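Local coordinates for protein glycine betaine/carnitine/choline ABC transporter (PDB 3O66) that probably binds glycine betaine, carnitine or choline outside the cell and delivers it to an ABC importer, as the substrate-binding component, at residues A[196-204]-A[250-258]; A[11-22]-A[43-54]. All coordinates share one frame; numbering follows the deposited sequence.

Interaction 2 lies within one lobe: it sets the edge strand 43-48 beside strand 12-16 and ties together the turns that lead into helices 19-35 and 51-60. Interaction 1 instead joins the two lobes, bringing the turn after strand 192-196 of one sheet onto helix 250-261, which packs on the other lobe. Their chemistry follows: interaction 2 is built mainly on backbone bonds between parallel strands, interaction 1 on side-chain amides that reach carbonyls of a turn. Both are partly buried, with centres about 19 Å apart. They meet at Glu20 on helix 19-35 of interaction 2, whose OE1 reaches into interaction 1, probably bonding to Thr198 OG1 and Asn257 ND2.

Interaction 1: A[196-204]-A[250-258]; sequences YSTDGRIAA and TSEMQRLNY. With ACT (acetate ion), chain D.
Thr198 O is gripped by two groups of helix 250-261. Asn257 ND2 donates to it over 2.8 Å, coming from above the carbonyl plane, while Gln254 CA adds a C-H...O contact at 3.5 Å. One residue earlier, Gln254 NE2 makes an almost perfectly straight bond to Ser197 O (2.9 Å, 178°). That acceptor lies in the plane of the Gln254 amide, and Ile202 CG2 lies over one face of this amide, 3.5 Å from Gln254 CD. The chain of Gln254 runs extended beyond CG (chi2 158°), long enough to pass along the turn 196-199 to its carbonyl.

Side chains flank these bonds: Thr198 CG2 packs on Met253 CG, a selenomethionine, at 3.8 Å. The polar ends of Thr198 and Asn257 meet at Glu20, and an acetate ion, probably from the crystallisation liquor, sits beside Thr198 OG1.

Beyond the turn, helix 200-204 crosses helix 250-258 at -91°. Gly200 allows close backbone approach, its CA lying 3.3 Å from Gln254 O in a second C-H...O contact. Ala204 CB then sits over one face of the Tyr258 ring, 3.8 Å from its centroid, a CH-pi contact. Asp199 caps this helix through OD2, which takes Arg201 N and Arg201 NE from opposite faces of its plane; the second is part of a side-on salt bridge.

The contact joins a post-strand turn and helix of one lobe to a helix packed on the other, consistent with a two-lobed periplasmic-binding-protein fold.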
loop_
_atom_site.group_PDB
_atom_site.type_symbol
_atom_site.label_atom_id
_atom_site.label_comp_id
_atom_site.label_asym_id
_atom_site.label_seq_id
_atom_site.Cartn_x
_atom_site.Cartn_y
_atom_site.Cartn_z
ATOM N N TYR A 196 -9.102 -2.992 -1.739
ATOM C CA TYR A 196 -7.692 -2.771 -1.450
ATOM C C TYR A 196 -7.403 -3.187 -0.009
ATOM O O TYR A 196 -8.193 -2.882 0.904
ATOM C CB TYR A 196 -7.361 -1.293 -1.608
ATOM C CG TYR A 196 -7.117 -0.867 -3.025
ATOM C CD1 TYR A 196 -5.968 -1.300 -3.716
ATOM C CD2 TYR A 196 -8.005 -0.020 -3.683
ATOM C CE1 TYR A 196 -5.720 -0.894 -5.032
ATOM C CE2 TYR A 196 -7.762 0.398 -4.990
ATOM C CZ TYR A 196 -6.636 -0.049 -5.657
ATOM O OH TYR A 196 -6.411 0.369 -6.947
ATOM N N SER A 197 -6.275 -3.844 0.198
ATOM C CA SER A 197 -5.986 -4.510 1.485
ATOM C C SER A 197 -5.661 -3.576 2.649
ATOM O O SER A 197 -5.537 -4.051 3.782
ATOM C CB SER A 197 -4.839 -5.498 1.289
ATOM O OG SER A 197 -3.678 -4.770 0.907
ATOM N N THR A 198 -5.511 -2.266 2.409
ATOM C CA THR A 198 -5.246 -1.356 3.530
ATOM C C THR A 198 -6.366 -0.347 3.789
ATOM O O THR A 198 -6.199 0.586 4.598
ATOM C CB THR A 198 -3.931 -0.551 3.374
ATOM O OG1 THR A 198 -3.988 0.214 2.164
ATOM C CG2 THR A 198 -2.707 -1.440 3.411
ATOM N N ASP A 199 -7.500 -0.508 3.097
ATOM C CA ASP A 199 -8.582 0.467 3.251
ATOM C C ASP A 199 -9.018 0.566 4.714
ATOM O O ASP A 199 -9.222 -0.453 5.383
ATOM C CB ASP A 199 -9.780 0.161 2.312
ATOM C CG ASP A 199 -10.740 1.311 2.245
ATOM O OD1 ASP A 199 -10.623 2.132 1.303
ATOM O OD2 ASP A 199 -11.584 1.439 3.176
ATOM N N GLY A 200 -9.129 1.784 5.227
ATOM C CA GLY A 200 -9.569 1.991 6.605
ATOM C C GLY A 200 -10.892 1.326 6.978
ATOM O O GLY A 200 -11.168 1.049 8.148
ATOM N N ARG A 201 -11.748 1.099 6.001
ATOM C CA ARG A 201 -13.035 0.494 6.319
ATOM C C ARG A 201 -12.876 -0.963 6.720
ATOM O O ARG A 201 -13.766 -1.546 7.361
ATOM C CB ARG A 201 -14.060 0.719 5.196
ATOM C CG ARG A 201 -14.548 2.182 5.178
ATOM C CD ARG A 201 -15.170 2.563 3.850
ATOM N NE ARG A 201 -14.162 2.637 2.779
ATOM C CZ ARG A 201 -14.301 3.417 1.710
ATOM N NH1 ARG A 201 -13.368 3.452 0.769
ATOM N NH2 ARG A 201 -15.399 4.163 1.585
ATOM N N ILE A 202 -11.735 -1.552 6.375
ATOM C CA ILE A 202 -11.454 -2.908 6.851
ATOM C C ILE A 202 -11.364 -2.875 8.383
ATOM O O ILE A 202 -11.861 -3.774 9.059
ATOM C CB ILE A 202 -10.150 -3.468 6.243
ATOM C CG1 ILE A 202 -10.325 -3.701 4.725
ATOM C CG2 ILE A 202 -9.771 -4.748 6.941
ATOM C CD1 ILE A 202 -9.008 -3.882 3.969
ATOM N N ALA A 203 -10.750 -1.817 8.919
ATOM C CA ALA A 203 -10.706 -1.595 10.377
ATOM C C ALA A 203 -12.071 -1.110 10.891
ATOM O O ALA A 203 -12.540 -1.535 11.953
ATOM C CB ALA A 203 -9.563 -0.578 10.768
ATOM N N ALA A 204 -12.733 -0.232 10.155
ATOM C CA ALA A 204 -13.981 0.313 10.680
ATOM C C ALA A 204 -15.073 -0.750 10.800
ATOM O O ALA A 204 -15.884 -0.705 11.745
ATOM C CB ALA A 204 -14.465 1.481 9.834
ATOM N N THR A 250 0.072 -4.508 7.976
ATOM C CA THR A 250 -1.150 -4.228 7.209
ATOM C C THR A 250 -2.347 -3.803 8.085
ATOM O O THR A 250 -3.039 -2.819 7.760
ATOM C CB THR A 250 -1.474 -5.395 6.280
ATOM O OG1 THR A 250 -0.333 -5.573 5.427
ATOM C CG2 THR A 250 -2.708 -5.108 5.400
ATOM N N SER A 251 -2.543 -4.504 9.195
ATOM C CA SER A 251 -3.599 -4.181 10.185
ATOM C C SER A 251 -3.429 -2.750 10.730
ATOM O O SER A 251 -4.384 -2.018 10.924
ATOM C CB SER A 251 -3.514 -5.159 11.374
ATOM O OG SER A 251 -3.801 -6.492 10.968
ATOM N N GLU A 252 -2.186 -2.349 10.962
ATOM C CA GLU A 252 -1.910 -1.007 11.478
ATOM C C GLU A 252 -2.181 0.068 10.425
ATOM O O GLU A 252 -2.718 1.124 10.748
ATOM C CB GLU A 252 -0.468 -0.907 11.985
ATOM C CG GLU A 252 -0.166 0.367 12.739
ATOM C CD GLU A 252 -0.970 0.499 14.026
ATOM O OE1 GLU A 252 -1.513 -0.517 14.528
ATOM O OE2 GLU A 252 -1.021 1.635 14.552
HETATM N N MSE A 253 -1.828 -0.202 9.170
HETATM C CA MSE A 253 -2.110 0.751 8.075
HETATM C C MSE A 253 -3.611 0.914 7.906
HETATM O O MSE A 253 -4.061 2.020 7.616
HETATM C CB MSE A 253 -1.503 0.277 6.745
HETATM C CG MSE A 253 -1.457 1.370 5.622
HETATM SE SE MSE A 253 -0.317 2.904 6.141
HETATM C CE MSE A 253 -1.704 4.233 6.525
ATOM N N GLN A 254 -4.368 -0.183 8.037
ATOM C CA GLN A 254 -5.828 -0.103 8.002
ATOM C C GLN A 254 -6.323 0.840 9.093
ATOM O O GLN A 254 -7.125 1.751 8.814
ATOM C CB GLN A 254 -6.476 -1.477 8.167
ATOM C CG GLN A 254 -6.267 -2.440 6.968
ATOM C CD GLN A 254 -6.432 -3.878 7.393
ATOM O OE1 GLN A 254 -6.755 -4.150 8.558
ATOM N NE2 GLN A 254 -6.228 -4.813 6.464
ATOM N N ARG A 255 -5.804 0.659 10.317
ATOM C CA ARG A 255 -6.173 1.519 11.439
ATOM C C ARG A 255 -5.807 2.979 11.222
ATOM O O ARG A 255 -6.589 3.876 11.564
ATOM C CB ARG A 255 -5.577 1.039 12.793
ATOM C CG ARG A 255 -6.327 -0.157 13.418
ATOM C CD ARG A 255 -5.734 -0.542 14.806
ATOM N NE ARG A 255 -4.426 -1.182 14.656
ATOM C CZ ARG A 255 -4.240 -2.478 14.397
ATOM N NH1 ARG A 255 -3.011 -2.945 14.274
ATOM N NH2 ARG A 255 -5.277 -3.304 14.241
ATOM N N LEU A 256 -4.615 3.227 10.695
ATOM C CA LEU A 256 -4.173 4.595 10.451
ATOM C C LEU A 256 -5.038 5.220 9.376
ATOM O O LEU A 256 -5.479 6.360 9.511
ATOM C CB LEU A 256 -2.685 4.620 10.030
ATOM C CG LEU A 256 -1.721 4.236 11.154
ATOM C CD1 LEU A 256 -0.314 4.059 10.560
ATOM C CD2 LEU A 256 -1.745 5.258 12.330
ATOM N N ASN A 257 -5.302 4.472 8.306
ATOM C CA ASN A 257 -6.188 5.009 7.254
ATOM C C ASN A 257 -7.569 5.360 7.812
ATOM O O ASN A 257 -8.184 6.353 7.401
ATOM C CB ASN A 257 -6.329 4.044 6.094
ATOM C CG ASN A 257 -5.177 4.148 5.123
ATOM O OD1 ASN A 257 -4.617 5.247 4.904
ATOM N ND2 ASN A 257 -4.785 3.015 4.551
ATOM N N TYR A 258 -8.050 4.547 8.749
ATOM C CA TYR A 258 -9.367 4.776 9.349
ATOM C C TYR A 258 -9.376 6.112 10.098
ATOM O O TYR A 258 -10.376 6.864 10.068
ATOM C CB TYR A 258 -9.724 3.613 10.284
ATOM C CG TYR A 258 -11.016 3.741 11.077
ATOM C CD1 TYR A 258 -12.183 4.217 10.489
ATOM C CD2 TYR A 258 -11.072 3.306 12.404
ATOM C CE1 TYR A 258 -13.383 4.315 11.222
ATOM C CE2 TYR A 258 -12.248 3.386 13.140
ATOM C CZ TYR A 258 -13.398 3.888 12.544
ATOM O OH TYR A 258 -14.544 3.960 13.291
HETATM C C ACT D . -6.406 1.815 0.524
HETATM O O ACT D . -5.792 0.712 0.421
HETATM O OXT ACT D . -5.982 2.654 1.377
HETATM C CH3 ACT D . -7.593 2.124 -0.348
#

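Interaction 2: A[11-22]-A[43-54]; sequences VKITALSTSESQ and TLVNNLGSSTIQ
The backbones of Ile13 and Ala15 bond to Thr43, Val45 and Leu48 between parallel strands. Ile13 N donates to Thr43 O and its O accepts from Val45 N (2.8 Å); Ala15 N reaches Val45 O. The register then slips by one residue in a beta bulge, where Asn47 takes a left-handed backbone conformation and Leu48 N meets a lone pair of Ala15 O in the carbonyl plane (2.9 Å).

Side-chain bonds run from the strands to the helices that follow them. Thr14 OG1, set between its backbone N and carbonyl carbon (chi1 67°), makes a short bond to Gln54 OE1 (2.5 Å) and bonds with Ser66 OG of strand 65-70, on the other side of 12-16. Gln54 NE2 turns to Ser51 OG and to Val68 O of that strand, fixing its amide. Gln22 NE2 approaches Asn46 OD1 from above the carbonyl plane (3.2 Å), on the same face as Asn47 N. Water links Ser21 OG to Gln54 OE1.

Van der Waals contacts lie beside them: Leu48 CD1 against Thr14 CB and Leu16 CD2 against Gln54 NE2, both at 3.7 Å, the Leu16 and Gln54 side chains crossing at about a right angle.

With helix 19-35 these strands form a beta-alpha-beta crossover at the edge of a mixed sheet, as in periplasmic binding proteins.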
loop_
_atom_site.group_PDB
_atom_site.type_symbol
_atom_site.label_atom_id
_atom_site.label_comp_id
_atom_site.label_asym_id
_atom_site.label_seq_id
_atom_site.Cartn_x
_atom_site.Cartn_y
_atom_site.Cartn_z
ATOM N N VAL A 11 14.793 18.883 1.304
ATOM C CA VAL A 11 14.140 17.586 1.169
ATOM C C VAL A 11 12.681 17.820 0.752
ATOM O O VAL A 11 11.934 18.585 1.374
ATOM C CB VAL A 11 14.204 16.765 2.488
ATOM C CG1 VAL A 11 13.416 15.487 2.359
ATOM C CG2 VAL A 11 15.643 16.429 2.848
ATOM N N LYS A 12 12.290 17.160 -0.321
ATOM C CA LYS A 12 10.925 17.217 -0.771
ATOM C C LYS A 12 10.424 15.788 -1.000
ATOM O O LYS A 12 11.086 14.984 -1.667
ATOM C CB LYS A 12 10.829 18.048 -2.047
ATOM C CG LYS A 12 11.120 19.542 -1.841
ATOM C CD LYS A 12 11.393 20.200 -3.191
ATOM C CE LYS A 12 11.712 21.681 -3.055
ATOM N NZ LYS A 12 10.438 22.462 -3.017
ATOM N N ILE A 13 9.258 15.504 -0.431
ATOM C CA ILE A 13 8.683 14.176 -0.374
ATOM C C ILE A 13 7.413 14.138 -1.231
ATOM O O ILE A 13 6.419 14.864 -0.958
ATOM C CB ILE A 13 8.293 13.795 1.087
ATOM C CG1 ILE A 13 9.487 13.995 2.037
ATOM C CG2 ILE A 13 7.680 12.379 1.129
ATOM C CD1 ILE A 13 9.167 13.870 3.545
ATOM N N THR A 14 7.402 13.263 -2.226
ATOM C CA THR A 14 6.219 13.164 -3.054
ATOM C C THR A 14 5.115 12.420 -2.305
ATOM O O THR A 14 5.383 11.419 -1.577
ATOM C CB THR A 14 6.464 12.406 -4.351
ATOM O OG1 THR A 14 6.726 11.031 -4.031
ATOM C CG2 THR A 14 7.604 12.997 -5.118
ATOM N N ALA A 15 3.889 12.907 -2.478
ATOM C CA ALA A 15 2.731 12.234 -1.909
ATOM C C ALA A 15 1.598 12.189 -2.909
ATOM O O ALA A 15 1.390 13.163 -3.682
ATOM C CB ALA A 15 2.299 12.924 -0.654
ATOM N N LEU A 16 0.871 11.064 -2.902
ATOM C CA LEU A 16 -0.314 10.875 -3.720
ATOM C C LEU A 16 -1.453 11.601 -3.005
ATOM O O LEU A 16 -1.290 12.034 -1.860
ATOM C CB LEU A 16 -0.662 9.361 -3.857
ATOM C CG LEU A 16 0.405 8.439 -4.468
ATOM C CD1 LEU A 16 -0.036 6.982 -4.361
ATOM C CD2 LEU A 16 0.718 8.822 -5.937
ATOM N N SER A 17 -2.604 11.726 -3.657
ATOM C CA SER A 17 -3.806 12.252 -2.983
ATOM C C SER A 17 -4.482 11.298 -1.982
ATOM O O SER A 17 -5.490 11.670 -1.349
ATOM C CB SER A 17 -4.834 12.810 -4.007
ATOM O OG SER A 17 -5.048 11.875 -5.058
ATOM N N THR A 18 -3.918 10.114 -1.784
ATOM C CA THR A 18 -4.513 9.098 -0.903
ATOM C C THR A 18 -4.105 9.413 0.529
ATOM O O THR A 18 -3.026 9.970 0.751
ATOM C CB THR A 18 -4.009 7.688 -1.240
ATOM O OG1 THR A 18 -2.586 7.603 -1.003
ATOM C CG2 THR A 18 -4.311 7.335 -2.701
ATOM N N SER A 19 -4.977 9.114 1.487
ATOM C CA SER A 19 -4.637 9.334 2.899
ATOM C C SER A 19 -3.411 8.531 3.293
ATOM O O SER A 19 -2.564 9.007 4.028
ATOM C CB SER A 19 -5.804 8.973 3.822
ATOM O OG SER A 19 -6.884 9.823 3.523
ATOM N N GLU A 20 -3.310 7.323 2.761
ATOM C CA GLU A 20 -2.201 6.461 3.046
ATOM C C GLU A 20 -0.847 7.113 2.728
ATOM O O GLU A 20 0.068 7.150 3.576
ATOM C CB GLU A 20 -2.349 5.191 2.227
ATOM C CG GLU A 20 -1.264 4.187 2.529
ATOM C CD GLU A 20 -1.635 2.802 2.035
ATOM O OE1 GLU A 20 -2.627 2.245 2.555
ATOM O OE2 GLU A 20 -0.940 2.294 1.139
ATOM N N SER A 21 -0.714 7.602 1.500
ATOM C CA SER A 21 0.499 8.305 1.092
ATOM C C SER A 21 0.734 9.559 1.938
ATOM O O SER A 21 1.884 9.857 2.334
ATOM C CB SER A 21 0.444 8.648 -0.389
ATOM O OG SER A 21 1.538 9.468 -0.732
ATOM N N GLN A 22 -0.343 10.287 2.235
ATOM C CA GLN A 22 -0.189 11.520 3.009
ATOM C C GLN A 22 0.246 11.239 4.456
ATOM O O GLN A 22 1.121 11.934 4.981
ATOM C CB GLN A 22 -1.430 12.396 2.926
ATOM C CG GLN A 22 -1.714 12.815 1.468
ATOM C CD GLN A 22 -3.038 13.487 1.303
ATOM O OE1 GLN A 22 -4.006 13.183 2.013
ATOM N NE2 GLN A 22 -3.108 14.414 0.349
ATOM N N THR A 43 9.456 19.333 2.938
ATOM C CA THR A 43 8.112 19.709 2.503
ATOM C C THR A 43 7.572 18.645 1.562
ATOM O O THR A 43 8.330 17.838 1.050
ATOM C CB THR A 43 8.075 21.107 1.838
ATOM O OG1 THR A 43 8.844 21.074 0.636
ATOM C CG2 THR A 43 8.659 22.157 2.797
ATOM N N LEU A 44 6.265 18.646 1.337
ATOM C CA LEU A 44 5.662 17.637 0.501
ATOM C C LEU A 44 5.365 18.192 -0.878
ATOM O O LEU A 44 5.038 19.370 -1.019
ATOM C CB LEU A 44 4.360 17.103 1.116
ATOM C CG LEU A 44 4.375 15.944 2.112
ATOM C CD1 LEU A 44 5.387 16.107 3.257
ATOM C CD2 LEU A 44 2.954 15.726 2.649
ATOM N N VAL A 45 5.519 17.329 -1.875
ATOM C CA VAL A 45 4.997 17.573 -3.222
ATOM C C VAL A 45 3.750 16.703 -3.278
ATOM O O VAL A 45 3.801 15.506 -3.589
ATOM C CB VAL A 45 6.021 17.226 -4.315
ATOM C CG1 VAL A 45 5.426 17.451 -5.704
ATOM C CG2 VAL A 45 7.302 18.090 -4.150
ATOM N N ASN A 46 2.636 17.327 -2.929
ATOM C CA ASN A 46 1.427 16.628 -2.530
ATOM C C ASN A 46 0.441 16.498 -3.683
ATOM O O ASN A 46 0.616 17.125 -4.734
ATOM C CB ASN A 46 0.775 17.379 -1.353
ATOM C CG ASN A 46 0.147 16.438 -0.331
ATOM O OD1 ASN A 46 -0.172 15.275 -0.646
ATOM N ND2 ASN A 46 -0.081 16.948 0.886
ATOM N N ASN A 47 -0.570 15.651 -3.467
ATOM C CA ASN A 47 -1.684 15.412 -4.394
ATOM C C ASN A 47 -1.314 14.928 -5.788
ATOM O O ASN A 47 -1.964 15.299 -6.775
ATOM C CB ASN A 47 -2.585 16.649 -4.482
ATOM C CG ASN A 47 -3.150 17.046 -3.134
ATOM O OD1 ASN A 47 -3.022 18.194 -2.720
ATOM N ND2 ASN A 47 -3.768 16.092 -2.431
ATOM N N LEU A 48 -0.280 14.101 -5.884
ATOM C CA LEU A 48 0.145 13.603 -7.191
ATOM C C LEU A 48 -0.773 12.468 -7.617
ATOM O O LEU A 48 -1.297 11.733 -6.757
ATOM C CB LEU A 48 1.599 13.140 -7.160
ATOM C CG LEU A 48 2.639 14.181 -6.709
ATOM C CD1 LEU A 48 4.047 13.654 -6.909
ATOM C CD2 LEU A 48 2.423 15.489 -7.494
ATOM N N GLY A 49 -0.960 12.323 -8.935
ATOM C CA GLY A 49 -2.014 11.457 -9.478
ATOM C C GLY A 49 -1.707 9.967 -9.500
ATOM O O GLY A 49 -2.622 9.154 -9.499
ATOM N N SER A 50 -0.425 9.608 -9.523
ATOM C CA SER A 50 0.023 8.205 -9.636
ATOM C C SER A 50 1.482 8.070 -9.238
ATOM O O SER A 50 2.181 9.090 -9.057
ATOM C CB SER A 50 -0.124 7.696 -11.075
ATOM O OG SER A 50 0.841 8.308 -11.916
ATOM N N SER A 51 1.956 6.823 -9.133
ATOM C CA SER A 51 3.366 6.600 -8.892
ATOM C C SER A 51 4.250 6.895 -10.123
ATOM O O SER A 51 5.456 7.116 -9.976
ATOM C CB SER A 51 3.623 5.214 -8.292
ATOM O OG SER A 51 3.129 5.161 -6.950
ATOM N N THR A 52 3.668 6.917 -11.327
ATOM C CA THR A 52 4.398 7.478 -12.463
ATOM C C THR A 52 4.753 8.954 -12.193
ATOM O O THR A 52 5.886 9.402 -12.460
ATOM C CB THR A 52 3.642 7.298 -13.792
ATOM O OG1 THR A 52 3.460 5.899 -14.025
ATOM C CG2 THR A 52 4.420 7.895 -14.963
ATOM N N ILE A 53 3.802 9.704 -11.653
ATOM C CA ILE A 53 4.053 11.118 -11.349
ATOM C C ILE A 53 5.096 11.222 -10.218
ATOM O O ILE A 53 5.986 12.079 -10.266
ATOM C CB ILE A 53 2.731 11.919 -11.008
ATOM C CG1 ILE A 53 1.612 11.656 -12.046
ATOM C CG2 ILE A 53 2.989 13.421 -10.815
ATOM C CD1 ILE A 53 1.894 12.015 -13.467
ATOM N N GLN A 54 5.007 10.338 -9.220
ATOM C CA GLN A 54 5.993 10.339 -8.137
ATOM C C GLN A 54 7.367 10.080 -8.705
ATOM O O GLN A 54 8.305 10.768 -8.339
ATOM C CB GLN A 54 5.697 9.267 -7.081
ATOM C CG GLN A 54 4.389 9.465 -6.332
ATOM C CD GLN A 54 4.434 8.741 -5.001
ATOM O OE1 GLN A 54 4.866 9.303 -3.992
ATOM N NE2 GLN A 54 3.990 7.490 -4.997
HETATM O O HOH W 1 11.980 21.451 1.049
HETATM O O HOH W 2 -3.401 10.043 -6.315
HETATM O O HOH W 3 4.115 8.972 -1.370
#